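Local coordinates for protein Sqt1 (Chaetomium thermophilum, PDB 4ZOY) that probably acts as a dedicated chaperone in ribosome biogenesis, capturing a nascent ribosomal protein co-translationally with its WD40 beta-propeller, at residues 349-353 / 365-369; 370-374 / 399-405. Numbering follows the deposited sequence.

Overall arrangement
Both contacts belong to one WD40 propeller and follow each other along the chain. Contact 1 lies within a blade. It pairs strand 352-356 with the fourth strand, 362-367, at the outer edge. Contact 2 joins the loop leaving that blade to the 399-405 turn and strand start of the next. Both are partly buried, but contact 1 has the more exposed edge, at R368 and G369. Its cross-strand bonds are mainly backbone ones, with polar side chains and water at one end. Contact 2 relies on a histidine, an aspartate and an arginine. D349-G350 and D401-G402 form matching turns in the two blades. The contacts touch where G350 O lies 2.9 Å from H371 N, a probable hydrogen bond.

Contact 1 (349-353 / 365-369); sequences DGSIA and RHLRG
This is an antiparallel beta hairpin between the third and fourth strands of a WD40 propeller blade, the fourth at its outer edge. I352 pairs with L367 as a hydrogen-bonded pair, with CA atoms 5.0 Å apart. I352 N donates to L367 O at 3.0 Å, and L367 N to I352 O at 2.7 Å. A353 and H366 form the next, non-hydrogen-bonded pair, with CA atoms 4.5 Å apart. A353 CA makes a CH...O contact with R365 O at 3.5 Å. L367 centres an inverse gamma turn that ends the pairing.

I352 and L367 share one face and the same m,t rotamer. I352 CB is 4.3 Å from L367 CB, and both side chains pack on W407 of the next blade. A353 and H366 occupy the other face. H366 has chi1 t, and the end of its ring comes near 349-353. H366 NE2 makes a weak hydrogen bond to S351 OG at 3.4 Å.

D349 and S351 are both p. D349 OD1 accepts from S351 N at 2.9 Å, an Asx turn, and from S351 OG at 2.7 Å. G350 has a phi of 95°, where a CB would jam against the preceding carbonyl. D349 OD2 also bonds S328. One water bridges D349 O (2.8 Å) and G369 N (2.9 Å). Another lies 2.7 Å from D349 OD2, 3.2 Å from S351 OG and 2.9 Å from H366 NE2.

Contact 2 (370-374 / 399-405); sequences AHAED and GMDGVVR
Two turns meet at the junction of neighbouring WD40 blades. H371-D374 is a type II' turn, closed by D374 N to H371 O at 3.0 Å. G399-G402 is a type I turn, closed by G402 N to G399 O at 3.0 Å. H371 CA lies 5.7 Å from G399 CA, and D374 CA 5.3 Å from M400 CA.

The hydrogen bonds centre on D401, chi1 p. D401 OD1 accepts from H371 ND1 at 2.9 Å and from V403 N at 3.2 Å, the latter an Asx turn. H371, chi1 m, bonds S397 through NE2. This Asp-His-Ser network is characteristic of WD40 repeats.

One salt bridge is local: R405 NH1 to D401 OD2, 2.9 Å. R405 NE pairs with E444.

G399 CA lies over the H371 ring face, 4.0 Å from the centroid, in a CH-pi contact. A CB on G399 would clash with H371 ND1.

H371 therefore carries a proton on ND1, and D401 serves histidine, backbone and arginine, tying one blade's exit loop to the next blade's turn.

Contact 1 (349-353 / 365-369)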
ATOM      1  N   ASP A 349      13.789  -9.827   5.931  1.00 15.65           N
ATOM      2  CA  ASP A 349      15.187  -9.980   6.333  1.00 15.37           C
ATOM      3  C   ASP A 349      15.980  -8.671   6.330  1.00 18.94           C
ATOM      4  O   ASP A 349      17.185  -8.674   6.593  1.00 19.06           O
ATOM      5  CB  ASP A 349      15.891 -11.032   5.463  1.00 18.05           C
ATOM      6  CG  ASP A 349      16.121 -10.595   4.019  1.00 18.22           C
ATOM      7  OD1 ASP A 349      15.948  -9.412   3.662  1.00 16.03           O
ATOM      8  OD2 ASP A 349      16.516 -11.477   3.228  1.00 18.68           O
ATOM      9  N   GLY A 350      15.311  -7.556   6.041  1.00 16.15           N
ATOM     10  CA  GLY A 350      15.956  -6.252   6.082  1.00 16.11           C
ATOM     11  C   GLY A 350      16.509  -5.724   4.765  1.00 12.96           C
ATOM     12  O   GLY A 350      17.006  -4.597   4.706  1.00 15.46           O
ATOM     13  N   SER A 351      16.423  -6.530   3.705  1.00 14.77           N
ATOM     14  CA  SER A 351      17.004  -6.143   2.426  1.00 15.57           C
ATOM     15  C   SER A 351      15.962  -5.645   1.436  1.00 13.65           C
ATOM     16  O   SER A 351      14.776  -5.946   1.551  1.00 14.84           O
ATOM     17  CB  SER A 351      17.752  -7.314   1.787  1.00 13.80           C
ATOM     18  OG  SER A 351      16.844  -8.328   1.372  1.00 16.22           O
ATOM     19  N   ILE A 352      16.448  -4.888   0.466  1.00 13.50           N
ATOM     20  CA  ILE A 352      15.667  -4.520  -0.696  1.00 13.99           C
ATOM     21  C   ILE A 352      16.394  -5.116  -1.883  1.00 16.47           C
ATOM     22  O   ILE A 352      17.619  -5.082  -1.937  1.00 16.50           O
ATOM     23  CB  ILE A 352      15.538  -2.996  -0.844  1.00 14.18           C
ATOM     24  CG1 ILE A 352      14.790  -2.413   0.364  1.00 14.27           C
ATOM     25  CG2 ILE A 352      14.871  -2.622  -2.184  1.00 16.56           C
ATOM     26  CD1 ILE A 352      14.848  -0.901   0.434  1.00 17.06           C
ATOM     27  N   ALA A 353      15.643  -5.678  -2.825  1.00 14.09           N
ATOM     28  CA  ALA A 353      16.222  -6.167  -4.065  1.00 13.95           C
ATOM     29  C   ALA A 353      15.570  -5.467  -5.251  1.00 15.21           C
ATOM     30  O   ALA A 353      14.379  -5.164  -5.231  1.00 16.35           O
ATOM     31  CB  ALA A 353      16.070  -7.677  -4.161  1.00 14.48           C
ATOM     32  N   ARG A 365      20.407  -4.940  -8.199  1.00 15.99           N
ATOM     33  CA  ARG A 365      21.069  -4.640  -6.943  1.00 17.04           C
ATOM     34  C   ARG A 365      20.377  -5.342  -5.794  1.00 14.34           C
ATOM     35  O   ARG A 365      19.148  -5.386  -5.719  1.00 15.38           O
ATOM     36  CB  ARG A 365      21.094  -3.130  -6.690  1.00 18.45           C
ATOM     37  CG  ARG A 365      22.020  -2.716  -5.551  1.00 26.30           C
ATOM     38  CD  ARG A 365      22.410  -1.252  -5.666  1.00 28.98           C
ATOM     39  NE  ARG A 365      23.579  -0.938  -4.850  1.00 43.09           N
ATOM     40  CZ  ARG A 365      24.272   0.192  -4.947  1.00 45.96           C
ATOM     41  NH1 ARG A 365      23.911   1.119  -5.828  1.00 38.16           N
ATOM     42  NH2 ARG A 365      25.327   0.394  -4.164  1.00 45.77           N
ATOM     43  N   HIS A 366      21.177  -5.895  -4.891  1.00 16.77           N
ATOM     44  CA  HIS A 366      20.681  -6.474  -3.658  1.00 14.93           C
ATOM     45  C   HIS A 366      21.182  -5.596  -2.521  1.00 17.72           C
ATOM     46  O   HIS A 366      22.364  -5.638  -2.168  1.00 20.33           O
ATOM     47  CB  HIS A 366      21.170  -7.918  -3.510  1.00 17.34           C
ATOM     48  CG  HIS A 366      20.562  -8.657  -2.357  1.00 17.11           C
ATOM     49  ND1 HIS A 366      21.007  -9.904  -1.970  1.00 17.27           N
ATOM     50  CD2 HIS A 366      19.537  -8.348  -1.526  1.00 16.78           C
ATOM     51  CE1 HIS A 366      20.294 -10.322  -0.939  1.00 18.64           C
ATOM     52  NE2 HIS A 366      19.389  -9.400  -0.654  1.00 17.26           N
ATOM     53  N   LEU A 367      20.290  -4.774  -1.983  1.00 15.81           N
ATOM     54  CA  LEU A 367      20.636  -3.864  -0.888  1.00 18.53           C
ATOM     55  C   LEU A 367      20.457  -4.581   0.441  1.00 16.99           C
ATOM     56  O   LEU A 367      19.399  -4.507   1.079  1.00 16.13           O
ATOM     57  CB  LEU A 367      19.773  -2.597  -0.934  1.00 18.47           C
ATOM     58  CG  LEU A 367      19.921  -1.695  -2.157  1.00 19.52           C
ATOM     59  CD1 LEU A 367      18.839  -0.624  -2.152  1.00 24.29           C
ATOM     60  CD2 LEU A 367      21.303  -1.057  -2.194  1.00 26.52           C
ATOM     61  N   ARG A 368      21.490  -5.308   0.851  1.00 18.61           N
ATOM     62  CA  ARG A 368      21.442  -6.024   2.114  1.00 18.85           C
ATOM     63  C   ARG A 368      21.507  -5.025   3.260  1.00 16.42           C
ATOM     64  O   ARG A 368      22.251  -4.056   3.199  1.00 19.48           O
ATOM     65  CB  ARG A 368      22.592  -7.035   2.230  1.00 20.69           C
ATOM     66  CG  ARG A 368      22.690  -8.018   1.067  1.00 23.21           C
ATOM     67  CD  ARG A 368      24.034  -8.752   1.119  1.00 28.78           C
ATOM     68  NE  ARG A 368      24.261  -9.609  -0.045  1.00 35.29           N
ATOM     69  CZ  ARG A 368      24.076 -10.925  -0.047  1.00 36.56           C
ATOM     70  NH1 ARG A 368      23.654 -11.535   1.052  1.00 46.75           N
ATOM     71  NH2 ARG A 368      24.311 -11.634  -1.147  1.00 38.75           N
ATOM     72  N   GLY A 369      20.707  -5.249   4.289  1.00 17.82           N
ATOM     73  CA  GLY A 369      20.729  -4.362   5.441  1.00 20.83           C
ATOM     74  C   GLY A 369      20.198  -2.965   5.175  1.00 20.22           C
ATOM     75  O   GLY A 369      20.575  -2.005   5.848  1.00 18.96           O
TER
HETATM   76  O   HOH W   1      18.685 -10.958   1.719  1.00 19.47           O
HETATM   77  O   HOH W   2      19.420  -7.642   5.211  1.00 20.73           O

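Contact 2 (370-374 / 399-405)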
ATOM      1  N   ALA A 370      19.316  -2.839   4.184  1.00 17.38           N
ATOM      2  CA  ALA A 370      18.649  -1.573   3.909  1.00 15.35           C
ATOM      3  C   ALA A 370      17.952  -1.050   5.161  1.00 15.61           C
ATOM      4  O   ALA A 370      17.925   0.159   5.404  1.00 17.97           O
ATOM      5  CB  ALA A 370      17.640  -1.740   2.771  1.00 15.72           C
ATOM      6  N   HIS A 371      17.402  -1.969   5.952  1.00 16.71           N
ATOM      7  CA  HIS A 371      16.881  -1.603   7.262  1.00 16.92           C
ATOM      8  C   HIS A 371      17.479  -2.515   8.324  1.00 16.16           C
ATOM      9  O   HIS A 371      16.772  -3.110   9.146  1.00 16.94           O
ATOM     10  CB  HIS A 371      15.353  -1.627   7.250  1.00 15.80           C
ATOM     11  CG  HIS A 371      14.781  -0.468   6.498  1.00 16.16           C
ATOM     12  ND1 HIS A 371      14.477   0.736   7.096  1.00 14.73           N
ATOM     13  CD2 HIS A 371      14.539  -0.301   5.175  1.00 14.54           C
ATOM     14  CE1 HIS A 371      14.066   1.594   6.180  1.00 14.76           C
ATOM     15  NE2 HIS A 371      14.093   0.988   5.004  1.00 13.78           N
ATOM     16  N   ALA A 372      18.809  -2.583   8.293  1.00 19.01           N
ATOM     17  CA  ALA A 372      19.574  -3.493   9.139  1.00 18.38           C
ATOM     18  C   ALA A 372      19.042  -4.917   8.978  1.00 21.43           C
ATOM     19  O   ALA A 372      18.853  -5.374   7.853  1.00 20.21           O
ATOM     20  CB  ALA A 372      19.523  -3.036  10.594  1.00 21.57           C
ATOM     21  N   GLU A 373      18.788  -5.619  10.074  1.00 20.75           N
ATOM     22  CA  GLU A 373      18.218  -6.958   9.985  1.00 21.22           C
ATOM     23  C   GLU A 373      16.751  -6.957  10.405  1.00 22.58           C
ATOM     24  O   GLU A 373      16.187  -8.007  10.724  1.00 24.16           O
ATOM     25  CB  GLU A 373      19.021  -7.953  10.833  1.00 25.02           C
ATOM     26  CG  GLU A 373      20.402  -8.295  10.255  1.00 30.25           C
ATOM     27  CD  GLU A 373      21.372  -7.126  10.276  1.00 40.21           C
ATOM     28  OE1 GLU A 373      21.688  -6.637  11.385  1.00 43.38           O
ATOM     29  OE2 GLU A 373      21.819  -6.692   9.188  1.00 42.49           O
ATOM     30  N   ASP A 374      16.138  -5.774  10.398  1.00 20.38           N
ATOM     31  CA  ASP A 374      14.731  -5.616  10.750  1.00 20.43           C
ATOM     32  C   ASP A 374      13.880  -5.586   9.484  1.00 18.90           C
ATOM     33  O   ASP A 374      14.360  -5.175   8.433  1.00 19.93           O
ATOM     34  CB  ASP A 374      14.508  -4.332  11.556  1.00 19.48           C
ATOM     35  CG  ASP A 374      15.356  -4.276  12.818  1.00 23.61           C
ATOM     36  OD1 ASP A 374      15.090  -5.075  13.736  1.00 30.49           O
ATOM     37  OD2 ASP A 374      16.274  -3.426  12.887  1.00 27.42           O
ATOM     38  N   GLY A 399      11.083   0.751   7.760  1.00 14.67           N
ATOM     39  CA  GLY A 399      11.373  -0.532   8.359  1.00 15.90           C
ATOM     40  C   GLY A 399      11.163  -0.573   9.849  1.00 14.57           C
ATOM     41  O   GLY A 399      10.960   0.453  10.510  1.00 14.60           O
ATOM     42  N   MET A 400      11.224  -1.785  10.377  1.00 14.88           N
ATOM     43  CA  MET A 400      11.072  -1.982  11.805  1.00 14.35           C
ATOM     44  C   MET A 400      12.321  -1.577  12.577  1.00 18.57           C
ATOM     45  O   MET A 400      12.364  -1.720  13.798  1.00 18.19           O
ATOM     46  CB  MET A 400      10.703  -3.431  12.095  1.00 16.44           C
ATOM     47  CG  MET A 400       9.305  -3.791  11.622  1.00 17.79           C
ATOM     48  SD  MET A 400       8.020  -2.805  12.423  1.00 18.29           S
ATOM     49  CE  MET A 400       8.039  -3.463  14.082  1.00 23.54           C
ATOM     50  N   ASP A 401      13.325  -1.054  11.881  1.00 15.46           N
ATOM     51  CA  ASP A 401      14.452  -0.437  12.571  1.00 15.21           C
ATOM     52  C   ASP A 401      14.095   0.984  13.014  1.00 15.52           C
ATOM     53  O   ASP A 401      14.871   1.636  13.697  1.00 16.47           O
ATOM     54  CB  ASP A 401      15.723  -0.457  11.692  1.00 14.61           C
ATOM     55  CG  ASP A 401      15.574   0.309  10.388  1.00 14.35           C
ATOM     56  OD1 ASP A 401      14.441   0.670  10.014  1.00 15.02           O
ATOM     57  OD2 ASP A 401      16.622   0.536   9.759  1.00 17.04           O
ATOM     58  N   GLY A 402      12.912   1.455  12.625  1.00 15.45           N
ATOM     59  CA  GLY A 402      12.454   2.774  13.016  1.00 17.70           C
ATOM     60  C   GLY A 402      12.915   3.893  12.101  1.00 14.84           C
ATOM     61  O   GLY A 402      12.754   5.066  12.436  1.00 14.23           O
ATOM     62  N   VAL A 403      13.455   3.534  10.939  1.00 15.17           N
ATOM     63  CA  VAL A 403      14.028   4.523  10.029  1.00 14.39           C
ATOM     64  C   VAL A 403      13.295   4.533   8.688  1.00 13.59           C
ATOM     65  O   VAL A 403      12.798   3.497   8.229  1.00 15.27           O
ATOM     66  CB  VAL A 403      15.531   4.257   9.805  1.00 15.20           C
ATOM     67  CG1 VAL A 403      16.170   5.377   9.009  1.00 15.88           C
ATOM     68  CG2 VAL A 403      16.241   4.113  11.162  1.00 17.08           C
ATOM     69  N   VAL A 404      13.184   5.720   8.099  1.00 12.88           N
ATOM     70  CA  VAL A 404      12.712   5.881   6.726  1.00 12.61           C
ATOM     71  C   VAL A 404      13.916   6.246   5.878  1.00 15.24           C
ATOM     72  O   VAL A 404      14.740   7.070   6.276  1.00 14.82           O
ATOM     73  CB  VAL A 404      11.631   6.970   6.611  1.00 13.60           C
ATOM     74  CG1 VAL A 404      11.132   7.083   5.165  1.00 14.04           C
ATOM     75  CG2 VAL A 404      10.487   6.677   7.556  1.00 16.94           C
ATOM     76  N   ARG A 405      14.046   5.616   4.717  1.00 14.32           N
ATOM     77  CA  ARG A 405      15.187   5.887   3.855  1.00 12.88           C
ATOM     78  C   ARG A 405      14.756   6.161   2.431  1.00 13.39           C
ATOM     79  O   ARG A 405      13.672   5.766   2.014  1.00 14.52           O
ATOM     80  CB  ARG A 405      16.180   4.719   3.892  1.00 15.07           C
ATOM     81  CG  ARG A 405      16.878   4.569   5.237  1.00 15.52           C
ATOM     82  CD  ARG A 405      18.062   3.616   5.228  1.00 16.14           C
ATOM     83  NE  ARG A 405      18.759   3.735   6.509  1.00 17.40           N
ATOM     84  CZ  ARG A 405      18.488   2.989   7.573  1.00 16.39           C
ATOM     85  NH1 ARG A 405      17.573   2.033   7.514  1.00 15.02           N
ATOM     86  NH2 ARG A 405      19.144   3.197   8.713  1.00 20.43           N
TER